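Local structure of hypothetical protein TA0175 (Thermoplasma acidophilum, 1KYT) at residues A[41-46]-A[57-62]; A[153-158]-A[185-190]; A[173-178]-A[190-195]. The protein catalyses the magnesium-dependent dephosphorylation of 2-phosphoglycolate to glycolate and, less efficiently, the release of phosphate from inorganic pyrophosphate. The protein carries 1 engineered substitution. All coordinates share one frame; numbering follows the deposited sequence.

Overall arrangement
The contacts lie in the alpha/beta core of a haloacid dehalogenase (HAD) fold. Contact 1 closes before the other two open; contacts 2 and 3 interlock, since their segments alternate along the chain, and they share Arg190. Both contacts 1 and 3 reach the same mixed sheet, and strand 7-11, which carries Asp11, runs between strands 40-44 and 172-175. Their centres are about 16 Å apart. Those of contacts 1 and 2 are about 17 Å apart, yet Leu44 CD2 meets Ala157 CB at 3.5 Å. Contacts 2 and 3, about 11 Å apart between centres, are joined where Lys191 NZ bonds Phe185 O. Metal ligands, nucleophile and the probable substrate-binding Lys154 thus meet at the active site.

Contact 1 of 3, residues A[41-46]-A[57-62]; sequences VSLLSG and IFLGIN
Asn62 and Ile61 owe their grip on strand 40-44 to their first torsions. In Asn62, CG is tucked between its own backbone N and carbonyl carbon (chi1 58°), which turns the carboxamide back to the strand; in Ile61, chi1 of -58° sets CG1 opposite the carbonyl carbon, where it meets Leu43, and leaves CG2 opposite the backbone N, against the strand backbone. The polar link is a single hydrogen bond: Val41 N donates to Asn62 OD1 at 2.8 Å, almost straight with 171° at the hydrogen, and the donor lies in the carbonyl plane of the amide. Since Asn62 ND2 also bonds Leu39 O, both ends of the carboxamide are bonded to backbone at the start of the strand, which should fix its rotation and supports the O and N assignment.

The apolar part is carried by two crossed side chains. Leu43 and Ile61 meet at about a right angle, Leu43 CD1 lying 3.6 Å from Ile61 CG1 and Leu43 CG 3.8 Å from the same atom. Ile61 CG2 comes down on the peptide instead, 3.2 Å from Val41 O, and has Val41 CG1 4.3 Å away. Beyond Ile61, Leu43 CD1 also meets Leu59 CD1 at 4.3 Å, joining the helix to the strand.

The contact belongs to the beta-alpha-beta unit of strand 40-44, helix 49-60 and strand 65-67. Ser45, just past the strand, is probably the HAD motif II serine, and Gly46 after it is a magnesium-binding residue; Ser45 OG bonds Asp13. Helix 25-36 packs on Val41, Leu59 and Ile61, strand 65-67 flanks Leu43, and helix 154-164 meets Ser42 and Leu44 from the other face of the sheet.

Contact 2 of 3, residues A[153-158]-A[185-190]; sequences DKAFAV and FQLPVR
The carboxamide of Gln186 is the flat group that reaches Ala155: its NE2 end lies 4.4 Å from Ala155 CB, which sits about 25° out of the amide plane, nearer edge than face, while NE2 bonds Pro183 O. A second flat group, the carboxylate of Asp153, caps the helix. Its OD1 accepts from Phe156 N at 3.0 Å, nearly along the C-O axis, with a weaker bond from Ala155 N. The ring of Phe156 is set edge-to-face with Phe84 and packs on Pro188 of the second subunit.

No ring stacks and no hydrogen bond forms across the two segments, so the union is apolar. One methyl, Leu187 CD1, fits between two helix residues a turn apart: it is 4.0 Å from Val158 CG1 and 4.3 Å from Ala155 CB. The Val158 and Leu187 side chains run antiparallel, alongside each other. Set opposite the backbone N (chi1 174°), Val158 CG1 also lies 4.3 Å from Val189 CG1.

Lys154, a probable substrate-binding residue consistent with HAD motif III, forms a salt bridge through NZ with Asp181. Helix 182-185 touches Ala155 and Val158, Val158 and Val189 touch Ile172 of strand 172-175, and strand 7-11 meets Lys154 and Val158.

Contact 3 of 3, residues A[173-178]-A[190-195]; sequences LVIGDS and RKACPA. With CA (calcium ion), chain C; CA (calcium ion), chain D.
Val174 and Lys191 lie side by side and point the same way from one face of the sheet, with Val174 CG2 3.7 Å from Lys191 CG. The chain of Lys191 then bends, and its NZ bonds Phe185 O and Val189 O. On the other face Leu173, Ile175, Arg190 and Ala192 meet. With CG opposite the backbone N (chi1 165°) and chi2 at 60°, CD1 of Leu173 leans over the neighbouring strand, 4.0 Å from Ala192 CB and 4.1 Å from Arg190 CB. The tip of Arg190 leads off to a salt bridge with Asp170.

The parallel strands, 25° apart in direction, are joined by two backbone bonds: Val174 N to Arg190 O at 2.8 Å and Ala192 N to Val174 O at 3.1 Å. Past the strand, Gly176 O abuts Pro194 CD at 3.0 Å, and Pro194 CG lies 4.0 Å from Asp177 CB.

Asp177 splits its carboxylate between two calcium ions: OD1 binds one at 2.4 Å, its other ligands including Asp11, Asp181 and two waters; OD2 binds the second, whose ligands include Gly14 O and three waters. The calciums probably stand in for magnesium at this HAD motif IV loop. The pair belongs to the unit of strand 172-175, helix 182-185 and strand 190-193; strand 7-11 adjoins the first, and helix 215-223 covers Leu173, Ile175 and Ala192.

Contact 1 of 3, residues A[41-46]-A[57-62]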
ATOM      1  N   VAL A  41     -17.715   7.617  11.402  1.00 11.29           N
ATOM      2  CA  VAL A  41     -16.321   7.829  11.774  1.00  8.61           C
ATOM      3  C   VAL A  41     -15.647   6.570  12.270  1.00  8.27           C
ATOM      4  O   VAL A  41     -16.236   5.788  13.015  1.00 10.28           O
ATOM      5  CB  VAL A  41     -16.170   8.904  12.882  1.00  7.04           C
ATOM      6  CG1 VAL A  41     -14.691   9.013  13.327  1.00  4.27           C
ATOM      7  CG2 VAL A  41     -16.638  10.260  12.348  1.00  7.22           C
ATOM      8  N   SER A  42     -14.409   6.378  11.832  1.00  8.34           N
ATOM      9  CA  SER A  42     -13.610   5.240  12.273  1.00 10.43           C
ATOM     10  C   SER A  42     -12.277   5.764  12.787  1.00 11.85           C
ATOM     11  O   SER A  42     -11.638   6.615  12.151  1.00 10.09           O
ATOM     12  CB  SER A  42     -13.353   4.251  11.143  1.00 10.01           C
ATOM     13  OG  SER A  42     -12.513   3.194  11.600  1.00  9.49           O
ATOM     14  N   LEU A  43     -11.868   5.255  13.945  1.00 11.03           N
ATOM     15  CA  LEU A  43     -10.621   5.667  14.542  1.00 10.92           C
ATOM     16  C   LEU A  43      -9.595   4.568  14.355  1.00 10.08           C
ATOM     17  O   LEU A  43      -9.910   3.390  14.449  1.00 12.03           O
ATOM     18  CB  LEU A  43     -10.800   5.966  16.035  1.00 13.22           C
ATOM     19  CG  LEU A  43     -11.793   7.063  16.442  1.00 12.26           C
ATOM     20  CD1 LEU A  43     -11.554   7.412  17.921  1.00 15.45           C
ATOM     21  CD2 LEU A  43     -11.621   8.304  15.570  1.00 14.45           C
ATOM     22  N   LEU A  44      -8.367   4.972  14.073  1.00 10.87           N
ATOM     23  CA  LEU A  44      -7.281   4.035  13.879  1.00  9.03           C
ATOM     24  C   LEU A  44      -6.130   4.463  14.775  1.00 10.32           C
ATOM     25  O   LEU A  44      -5.822   5.651  14.882  1.00 11.19           O
ATOM     26  CB  LEU A  44      -6.843   4.010  12.410  1.00 12.70           C
ATOM     27  CG  LEU A  44      -7.895   3.570  11.383  1.00 10.40           C
ATOM     28  CD1 LEU A  44      -8.772   4.742  11.009  1.00 17.10           C
ATOM     29  CD2 LEU A  44      -7.199   3.056  10.156  1.00 19.31           C
ATOM     30  N   SER A  45      -5.502   3.494  15.423  1.00  9.86           N
ATOM     31  CA  SER A  45      -4.398   3.790  16.327  1.00 10.65           C
ATOM     32  C   SER A  45      -3.421   2.636  16.437  1.00 11.73           C
ATOM     33  O   SER A  45      -3.723   1.506  16.039  1.00 12.80           O
ATOM     34  CB  SER A  45      -4.946   4.103  17.721  1.00 10.77           C
ATOM     35  OG  SER A  45      -3.901   4.148  18.678  1.00 15.60           O
ATOM     36  N   GLY A  46      -2.245   2.934  16.983  1.00 11.03           N
ATOM     37  CA  GLY A  46      -1.251   1.915  17.192  1.00 11.01           C
ATOM     38  C   GLY A  46      -1.416   1.323  18.572  1.00 11.07           C
ATOM     39  O   GLY A  46      -0.751   0.340  18.899  1.00 13.29           O
ATOM     40  N   ILE A  57     -16.508   4.195  22.985  1.00  9.92           N
ATOM     41  CA  ILE A  57     -17.638   4.355  23.893  1.00 11.60           C
ATOM     42  C   ILE A  57     -17.710   5.708  24.610  1.00 10.45           C
ATOM     43  O   ILE A  57     -18.791   6.231  24.811  1.00  9.98           O
ATOM     44  CB  ILE A  57     -17.686   3.209  24.943  1.00 13.35           C
ATOM     45  CG1 ILE A  57     -16.427   3.219  25.809  1.00 14.95           C
ATOM     46  CG2 ILE A  57     -17.779   1.847  24.229  1.00 13.54           C
ATOM     47  CD1 ILE A  57     -16.378   2.077  26.795  1.00 15.99           C
ATOM     48  N   PHE A  58     -16.573   6.284  24.977  1.00  8.85           N
ATOM     49  CA  PHE A  58     -16.588   7.573  25.663  1.00 11.15           C
ATOM     50  C   PHE A  58     -16.668   8.780  24.721  1.00  9.90           C
ATOM     51  O   PHE A  58     -17.353   9.760  25.023  1.00 12.18           O
ATOM     52  CB  PHE A  58     -15.371   7.700  26.589  1.00 10.32           C
ATOM     53  CG  PHE A  58     -15.488   6.886  27.847  1.00 10.28           C
ATOM     54  CD1 PHE A  58     -16.449   7.200  28.805  1.00 15.21           C
ATOM     55  CD2 PHE A  58     -14.676   5.775  28.054  1.00 13.90           C
ATOM     56  CE1 PHE A  58     -16.604   6.420  29.950  1.00 15.84           C
ATOM     57  CE2 PHE A  58     -14.820   4.992  29.190  1.00 15.20           C
ATOM     58  CZ  PHE A  58     -15.785   5.312  30.140  1.00 17.17           C
ATOM     59  N   LEU A  59     -15.975   8.716  23.591  1.00 11.04           N
ATOM     60  CA  LEU A  59     -16.014   9.812  22.639  1.00 12.37           C
ATOM     61  C   LEU A  59     -17.310   9.731  21.837  1.00 11.44           C
ATOM     62  O   LEU A  59     -17.892  10.757  21.472  1.00 13.84           O
ATOM     63  CB  LEU A  59     -14.799   9.767  21.700  1.00 11.63           C
ATOM     64  CG  LEU A  59     -13.392   9.862  22.303  1.00 12.81           C
ATOM     65  CD1 LEU A  59     -12.384  10.088  21.173  1.00 14.26           C
ATOM     66  CD2 LEU A  59     -13.304  11.015  23.297  1.00 14.42           C
ATOM     67  N   GLY A  60     -17.759   8.509  21.577  1.00 12.10           N
ATOM     68  CA  GLY A  60     -18.994   8.285  20.840  1.00 12.99           C
ATOM     69  C   GLY A  60     -18.754   8.082  19.363  1.00 11.79           C
ATOM     70  O   GLY A  60     -19.344   8.773  18.542  1.00 16.26           O
ATOM     71  N   ILE A  61     -17.888   7.135  19.024  1.00 13.13           N
ATOM     72  CA  ILE A  61     -17.544   6.852  17.631  1.00 11.29           C
ATOM     73  C   ILE A  61     -18.586   5.856  17.111  1.00 11.58           C
ATOM     74  O   ILE A  61     -18.845   4.851  17.757  1.00 12.74           O
ATOM     75  CB  ILE A  61     -16.099   6.276  17.570  1.00 11.28           C
ATOM     76  CG1 ILE A  61     -15.109   7.284  18.183  1.00 11.53           C
ATOM     77  CG2 ILE A  61     -15.724   5.883  16.146  1.00 10.86           C
ATOM     78  CD1 ILE A  61     -15.335   8.758  17.806  1.00 13.02           C
ATOM     79  N   ASN A  62     -19.211   6.147  15.972  1.00 12.74           N
ATOM     80  CA  ASN A  62     -20.252   5.261  15.438  1.00 11.52           C
ATOM     81  C   ASN A  62     -19.747   4.218  14.458  1.00 13.32           C
ATOM     82  O   ASN A  62     -20.503   3.355  14.011  1.00 14.57           O
ATOM     83  CB  ASN A  62     -21.372   6.071  14.781  1.00 13.91           C
ATOM     84  CG  ASN A  62     -20.868   6.954  13.661  1.00 11.41           C
ATOM     85  OD1 ASN A  62     -19.759   6.762  13.164  1.00 11.35           O
ATOM     86  ND2 ASN A  62     -21.686   7.923  13.249  1.00 14.10           N
TER

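Contact 2 of 3, residues A[153-158]-A[185-190]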
ATOM      1  N   ASP A 153      -1.263  -2.634   8.111  1.00 13.27           N
ATOM      2  CA  ASP A 153      -1.261  -1.172   8.214  1.00 11.58           C
ATOM      3  C   ASP A 153      -2.622  -0.485   8.012  1.00 12.22           C
ATOM      4  O   ASP A 153      -3.673  -1.124   7.939  1.00  9.50           O
ATOM      5  CB  ASP A 153      -0.261  -0.576   7.207  1.00 14.79           C
ATOM      6  CG  ASP A 153      -0.624  -0.891   5.756  1.00 16.94           C
ATOM      7  OD1 ASP A 153      -1.825  -1.051   5.453  1.00 15.30           O
ATOM      8  OD2 ASP A 153       0.291  -0.967   4.913  1.00 19.07           O
ATOM      9  N   LYS A 154      -2.577   0.837   7.915  1.00 10.47           N
ATOM     10  CA  LYS A 154      -3.781   1.636   7.744  1.00 13.49           C
ATOM     11  C   LYS A 154      -4.489   1.415   6.407  1.00 13.85           C
ATOM     12  O   LYS A 154      -5.718   1.577   6.318  1.00 11.94           O
ATOM     13  CB  LYS A 154      -3.449   3.122   7.931  1.00 12.85           C
ATOM     14  CG  LYS A 154      -2.986   3.494   9.334  1.00 11.77           C
ATOM     15  CD  LYS A 154      -3.064   5.006   9.540  1.00 10.88           C
ATOM     16  CE  LYS A 154      -2.637   5.410  10.922  1.00 11.29           C
ATOM     17  NZ  LYS A 154      -1.176   5.285  11.170  1.00 11.46           N
ATOM     18  N   ALA A 155      -3.722   1.067   5.368  1.00 12.31           N
ATOM     19  CA  ALA A 155      -4.301   0.788   4.051  1.00 13.16           C
ATOM     20  C   ALA A 155      -5.202  -0.439   4.214  1.00 12.79           C
ATOM     21  O   ALA A 155      -6.318  -0.492   3.694  1.00 10.60           O
ATOM     22  CB  ALA A 155      -3.199   0.509   3.031  1.00 10.85           C
ATOM     23  N   PHE A 156      -4.710  -1.426   4.954  1.00 13.67           N
ATOM     24  CA  PHE A 156      -5.484  -2.635   5.222  1.00 11.55           C
ATOM     25  C   PHE A 156      -6.823  -2.253   5.889  1.00 11.78           C
ATOM     26  O   PHE A 156      -7.910  -2.674   5.461  1.00  8.89           O
ATOM     27  CB  PHE A 156      -4.685  -3.550   6.153  1.00 12.19           C
ATOM     28  CG  PHE A 156      -5.403  -4.806   6.549  1.00 14.09           C
ATOM     29  CD1 PHE A 156      -5.391  -5.918   5.720  1.00 12.35           C
ATOM     30  CD2 PHE A 156      -6.129  -4.864   7.741  1.00 12.38           C
ATOM     31  CE1 PHE A 156      -6.087  -7.070   6.063  1.00 15.64           C
ATOM     32  CE2 PHE A 156      -6.835  -6.025   8.092  1.00 16.23           C
ATOM     33  CZ  PHE A 156      -6.816  -7.122   7.258  1.00 11.60           C
ATOM     34  N   ALA A 157      -6.728  -1.459   6.945  1.00 10.52           N
ATOM     35  CA  ALA A 157      -7.907  -1.036   7.692  1.00 11.36           C
ATOM     36  C   ALA A 157      -8.884  -0.230   6.860  1.00 11.61           C
ATOM     37  O   ALA A 157     -10.089  -0.447   6.955  1.00 12.68           O
ATOM     38  CB  ALA A 157      -7.499  -0.240   8.916  1.00  8.27           C
ATOM     39  N   VAL A 158      -8.386   0.697   6.045  1.00 11.77           N
ATOM     40  CA  VAL A 158      -9.304   1.502   5.241  1.00 11.34           C
ATOM     41  C   VAL A 158      -9.966   0.650   4.158  1.00 12.71           C
ATOM     42  O   VAL A 158     -11.153   0.831   3.877  1.00 11.89           O
ATOM     43  CB  VAL A 158      -8.597   2.734   4.610  1.00  8.33           C
ATOM     44  CG1 VAL A 158      -9.549   3.454   3.654  1.00  9.63           C
ATOM     45  CG2 VAL A 158      -8.174   3.697   5.713  1.00 13.82           C
ATOM     46  N   PHE A 185      -2.902   7.167   2.664  1.00 13.70           N
ATOM     47  CA  PHE A 185      -3.007   8.364   1.820  1.00 14.42           C
ATOM     48  C   PHE A 185      -2.722   8.038   0.352  1.00 13.26           C
ATOM     49  O   PHE A 185      -3.147   8.759  -0.550  1.00 15.66           O
ATOM     50  CB  PHE A 185      -2.056   9.469   2.299  1.00 10.96           C
ATOM     51  CG  PHE A 185      -2.676  10.404   3.296  1.00 10.99           C
ATOM     52  CD1 PHE A 185      -3.015   9.959   4.578  1.00  7.65           C
ATOM     53  CD2 PHE A 185      -2.978  11.711   2.936  1.00  6.58           C
ATOM     54  CE1 PHE A 185      -3.650  10.803   5.481  1.00 10.23           C
ATOM     55  CE2 PHE A 185      -3.614  12.563   3.837  1.00  8.45           C
ATOM     56  CZ  PHE A 185      -3.953  12.106   5.110  1.00  9.75           C
ATOM     57  N   GLN A 186      -2.005   6.955   0.099  1.00 15.44           N
ATOM     58  CA  GLN A 186      -1.714   6.616  -1.280  1.00 12.62           C
ATOM     59  C   GLN A 186      -2.890   5.909  -1.949  1.00 12.58           C
ATOM     60  O   GLN A 186      -2.832   5.593  -3.134  1.00 15.87           O
ATOM     61  CB  GLN A 186      -0.416   5.798  -1.380  1.00 13.58           C
ATOM     62  CG  GLN A 186      -0.333   4.535  -0.532  1.00 16.80           C
ATOM     63  CD  GLN A 186      -0.914   3.298  -1.217  1.00 19.16           C
ATOM     64  OE1 GLN A 186      -0.501   2.928  -2.320  1.00 18.41           O
ATOM     65  NE2 GLN A 186      -1.861   2.644  -0.551  1.00 19.66           N
ATOM     66  N   LEU A 187      -3.960   5.663  -1.193  1.00 11.47           N
ATOM     67  CA  LEU A 187      -5.164   5.046  -1.753  1.00  9.81           C
ATOM     68  C   LEU A 187      -5.952   6.136  -2.479  1.00 10.98           C
ATOM     69  O   LEU A 187      -5.728   7.319  -2.248  1.00 11.76           O
ATOM     70  CB  LEU A 187      -6.036   4.428  -0.654  1.00 10.38           C
ATOM     71  CG  LEU A 187      -5.442   3.263   0.136  1.00 11.66           C
ATOM     72  CD1 LEU A 187      -6.371   2.907   1.284  1.00 11.79           C
ATOM     73  CD2 LEU A 187      -5.237   2.069  -0.782  1.00 10.58           C
ATOM     74  N   PRO A 188      -6.911   5.754  -3.344  1.00 10.61           N
ATOM     75  CA  PRO A 188      -7.716   6.719  -4.102  1.00 12.56           C
ATOM     76  C   PRO A 188      -8.809   7.407  -3.300  1.00 12.49           C
ATOM     77  O   PRO A 188      -9.827   7.829  -3.851  1.00 14.27           O
ATOM     78  CB  PRO A 188      -8.296   5.873  -5.247  1.00  9.36           C
ATOM     79  CG  PRO A 188      -7.461   4.616  -5.241  1.00  7.95           C
ATOM     80  CD  PRO A 188      -7.209   4.392  -3.794  1.00 10.73           C
ATOM     81  N   VAL A 189      -8.582   7.537  -1.999  1.00 12.39           N
ATOM     82  CA  VAL A 189      -9.540   8.162  -1.106  1.00 12.51           C
ATOM     83  C   VAL A 189      -9.378   9.676  -1.081  1.00 12.71           C
ATOM     84  O   VAL A 189      -8.460  10.222  -1.699  1.00 13.58           O
ATOM     85  CB  VAL A 189      -9.343   7.644   0.316  1.00 11.67           C
ATOM     86  CG1 VAL A 189      -9.619   6.159   0.372  1.00 12.80           C
ATOM     87  CG2 VAL A 189      -7.890   7.921   0.757  1.00 11.14           C
ATOM     88  N   ARG A 190     -10.278  10.350  -0.368  1.00 12.24           N
ATOM     89  CA  ARG A 190     -10.190  11.797  -0.214  1.00 11.69           C
ATOM     90  C   ARG A 190      -9.221  11.971   0.959  1.00 12.21           C
ATOM     91  O   ARG A 190      -9.204  11.154   1.882  1.00 11.64           O
ATOM     92  CB  ARG A 190     -11.546  12.407   0.131  1.00 13.62           C
ATOM     93  CG  ARG A 190     -11.629  13.894  -0.179  1.00 15.03           C
ATOM     94  CD  ARG A 190     -11.677  14.134  -1.686  1.00 18.58           C
ATOM     95  NE  ARG A 190     -12.889  13.577  -2.288  1.00 19.21           N
ATOM     96  CZ  ARG A 190     -14.103  14.104  -2.148  1.00 20.63           C
ATOM     97  NH1 ARG A 190     -14.268  15.203  -1.435  1.00 21.36           N
ATOM     98  NH2 ARG A 190     -15.156  13.519  -2.702  1.00 21.55           N
TER

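Contact 3 of 3, residues A[173-178]-A[190-195]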
ATOM      1  N   LEU A 173     -12.900   9.630   3.401  1.00 11.89           N
ATOM      2  CA  LEU A 173     -11.965  10.701   3.709  1.00 11.70           C
ATOM      3  C   LEU A 173     -10.979  10.156   4.746  1.00 12.98           C
ATOM      4  O   LEU A 173     -11.388   9.514   5.719  1.00 12.40           O
ATOM      5  CB  LEU A 173     -12.714  11.903   4.296  1.00 12.84           C
ATOM      6  CG  LEU A 173     -11.874  12.969   5.005  1.00 13.83           C
ATOM      7  CD1 LEU A 173     -10.855  13.559   4.028  1.00 11.69           C
ATOM      8  CD2 LEU A 173     -12.792  14.051   5.568  1.00 11.08           C
ATOM      9  N   VAL A 174      -9.686  10.380   4.536  1.00 11.70           N
ATOM     10  CA  VAL A 174      -8.699   9.936   5.518  1.00 11.19           C
ATOM     11  C   VAL A 174      -7.972  11.146   6.079  1.00  9.72           C
ATOM     12  O   VAL A 174      -7.640  12.074   5.336  1.00 11.23           O
ATOM     13  CB  VAL A 174      -7.645   8.968   4.917  1.00  9.86           C
ATOM     14  CG1 VAL A 174      -8.318   7.687   4.453  1.00  8.56           C
ATOM     15  CG2 VAL A 174      -6.902   9.642   3.800  1.00 10.09           C
ATOM     16  N   ILE A 175      -7.765  11.147   7.390  1.00  9.08           N
ATOM     17  CA  ILE A 175      -7.056  12.223   8.068  1.00 11.22           C
ATOM     18  C   ILE A 175      -5.830  11.626   8.773  1.00 11.38           C
ATOM     19  O   ILE A 175      -5.938  10.715   9.600  1.00  8.95           O
ATOM     20  CB  ILE A 175      -7.982  12.950   9.075  1.00 13.54           C
ATOM     21  CG1 ILE A 175      -9.191  13.523   8.320  1.00 15.57           C
ATOM     22  CG2 ILE A 175      -7.238  14.074   9.784  1.00 13.05           C
ATOM     23  CD1 ILE A 175     -10.289  14.089   9.207  1.00 18.20           C
ATOM     24  N   GLY A 176      -4.659  12.146   8.408  1.00 11.03           N
ATOM     25  CA  GLY A 176      -3.410  11.684   8.965  1.00 11.16           C
ATOM     26  C   GLY A 176      -2.410  12.816   9.102  1.00 11.17           C
ATOM     27  O   GLY A 176      -2.736  13.995   8.901  1.00  8.50           O
ATOM     28  N   ASP A 177      -1.168  12.483   9.424  1.00  9.51           N
ATOM     29  CA  ASP A 177      -0.218  13.541   9.600  1.00 10.62           C
ATOM     30  C   ASP A 177       1.208  13.259   9.207  1.00  8.43           C
ATOM     31  O   ASP A 177       1.965  14.187   9.024  1.00  9.12           O
ATOM     32  CB  ASP A 177      -0.262  14.018  11.059  1.00 10.43           C
ATOM     33  CG  ASP A 177       0.275  12.983  12.019  1.00 15.20           C
ATOM     34  OD1 ASP A 177       0.167  11.792  11.712  1.00 12.84           O
ATOM     35  OD2 ASP A 177       0.801  13.343  13.089  1.00 14.95           O
ATOM     36  N   SER A 178       1.579  11.988   9.073  1.00 12.67           N
ATOM     37  CA  SER A 178       2.955  11.673   8.740  1.00 11.35           C
ATOM     38  C   SER A 178       3.160  10.437   7.869  1.00 12.89           C
ATOM     39  O   SER A 178       2.216   9.892   7.289  1.00 10.26           O
ATOM     40  CB  SER A 178       3.768  11.536  10.035  1.00 13.82           C
ATOM     41  OG  SER A 178       3.163  10.608  10.920  1.00 15.43           O
ATOM     42  N   ARG A 190     -10.278  10.350  -0.368  1.00 12.24           N
ATOM     43  CA  ARG A 190     -10.190  11.797  -0.214  1.00 11.69           C
ATOM     44  C   ARG A 190      -9.221  11.971   0.959  1.00 12.21           C
ATOM     45  O   ARG A 190      -9.204  11.154   1.882  1.00 11.64           O
ATOM     46  CB  ARG A 190     -11.546  12.407   0.131  1.00 13.62           C
ATOM     47  CG  ARG A 190     -11.629  13.894  -0.179  1.00 15.03           C
ATOM     48  CD  ARG A 190     -11.677  14.134  -1.686  1.00 18.58           C
ATOM     49  NE  ARG A 190     -12.889  13.577  -2.288  1.00 19.21           N
ATOM     50  CZ  ARG A 190     -14.103  14.104  -2.148  1.00 20.63           C
ATOM     51  NH1 ARG A 190     -14.268  15.203  -1.435  1.00 21.36           N
ATOM     52  NH2 ARG A 190     -15.156  13.519  -2.702  1.00 21.55           N
ATOM     53  N   LYS A 191      -8.430  13.040   0.925  1.00 12.00           N
ATOM     54  CA  LYS A 191      -7.410  13.273   1.943  1.00 10.85           C
ATOM     55  C   LYS A 191      -7.371  14.670   2.533  1.00 13.48           C
ATOM     56  O   LYS A 191      -7.539  15.662   1.816  1.00 11.47           O
ATOM     57  CB  LYS A 191      -6.041  12.984   1.331  1.00 12.42           C
ATOM     58  CG  LYS A 191      -5.873  11.590   0.775  1.00 10.99           C
ATOM     59  CD  LYS A 191      -4.609  11.515  -0.062  1.00 17.27           C
ATOM     60  CE  LYS A 191      -4.916  11.176  -1.490  1.00 18.44           C
ATOM     61  NZ  LYS A 191      -5.344   9.764  -1.597  1.00 21.90           N
ATOM     62  N   ALA A 192      -7.103  14.743   3.832  1.00 13.93           N
ATOM     63  CA  ALA A 192      -6.985  16.016   4.528  1.00 12.99           C
ATOM     64  C   ALA A 192      -5.935  15.839   5.606  1.00 14.73           C
ATOM     65  O   ALA A 192      -5.762  14.736   6.136  1.00 13.12           O
ATOM     66  CB  ALA A 192      -8.312  16.426   5.143  1.00 13.85           C
ATOM     67  N   CYS A 193      -5.221  16.915   5.915  1.00 12.25           N
ATOM     68  CA  CYS A 193      -4.173  16.869   6.929  1.00 10.57           C
ATOM     69  C   CYS A 193      -4.052  18.188   7.694  1.00 10.04           C
ATOM     70  O   CYS A 193      -4.613  19.202   7.289  1.00 12.17           O
ATOM     71  CB  CYS A 193      -2.838  16.534   6.267  1.00 10.97           C
ATOM     72  SG  CYS A 193      -2.268  17.784   5.113  1.00 12.90           S
ATOM     73  N   PRO A 194      -3.334  18.181   8.830  1.00  8.88           N
ATOM     74  CA  PRO A 194      -3.143  19.387   9.649  1.00 10.28           C
ATOM     75  C   PRO A 194      -1.998  20.272   9.144  1.00 12.59           C
ATOM     76  O   PRO A 194      -1.230  19.873   8.257  1.00 11.62           O
ATOM     77  CB  PRO A 194      -2.882  18.820  11.038  1.00  9.86           C
ATOM     78  CG  PRO A 194      -2.099  17.545  10.730  1.00  6.95           C
ATOM     79  CD  PRO A 194      -2.896  16.970   9.552  1.00  8.20           C
ATOM     80  N   ALA A 195      -1.873  21.457   9.728  1.00 13.17           N
ATOM     81  CA  ALA A 195      -0.846  22.407   9.318  1.00 14.37           C
ATOM     82  C   ALA A 195       0.560  21.927   9.594  1.00 13.04           C
ATOM     83  O   ALA A 195       1.501  22.374   8.939  1.00 12.39           O
ATOM     84  CB  ALA A 195      -1.075  23.759   9.998  1.00 15.66           C
TER
HETATM   85 CA    CA C 502       0.446   9.374  11.951  1.00 16.96          CA
HETATM   86 CA    CA D 503       0.542  14.928  14.932  1.00 11.68          CA
HETATM   87  O   HOH W   1       1.952   9.244  14.022  1.00 17.32           O
HETATM   88  O   HOH W   2      -0.427   7.191  13.339  1.00 22.71           O
HETATM   89  O   HOH W   3       2.302  13.420  16.202  1.00 13.59           O
HETATM   90  O   HOH W   4      -0.595  14.543  17.218  1.00 10.68           O
HETATM   91  O   HOH W   5       1.392  16.782  16.417  1.00 10.99           O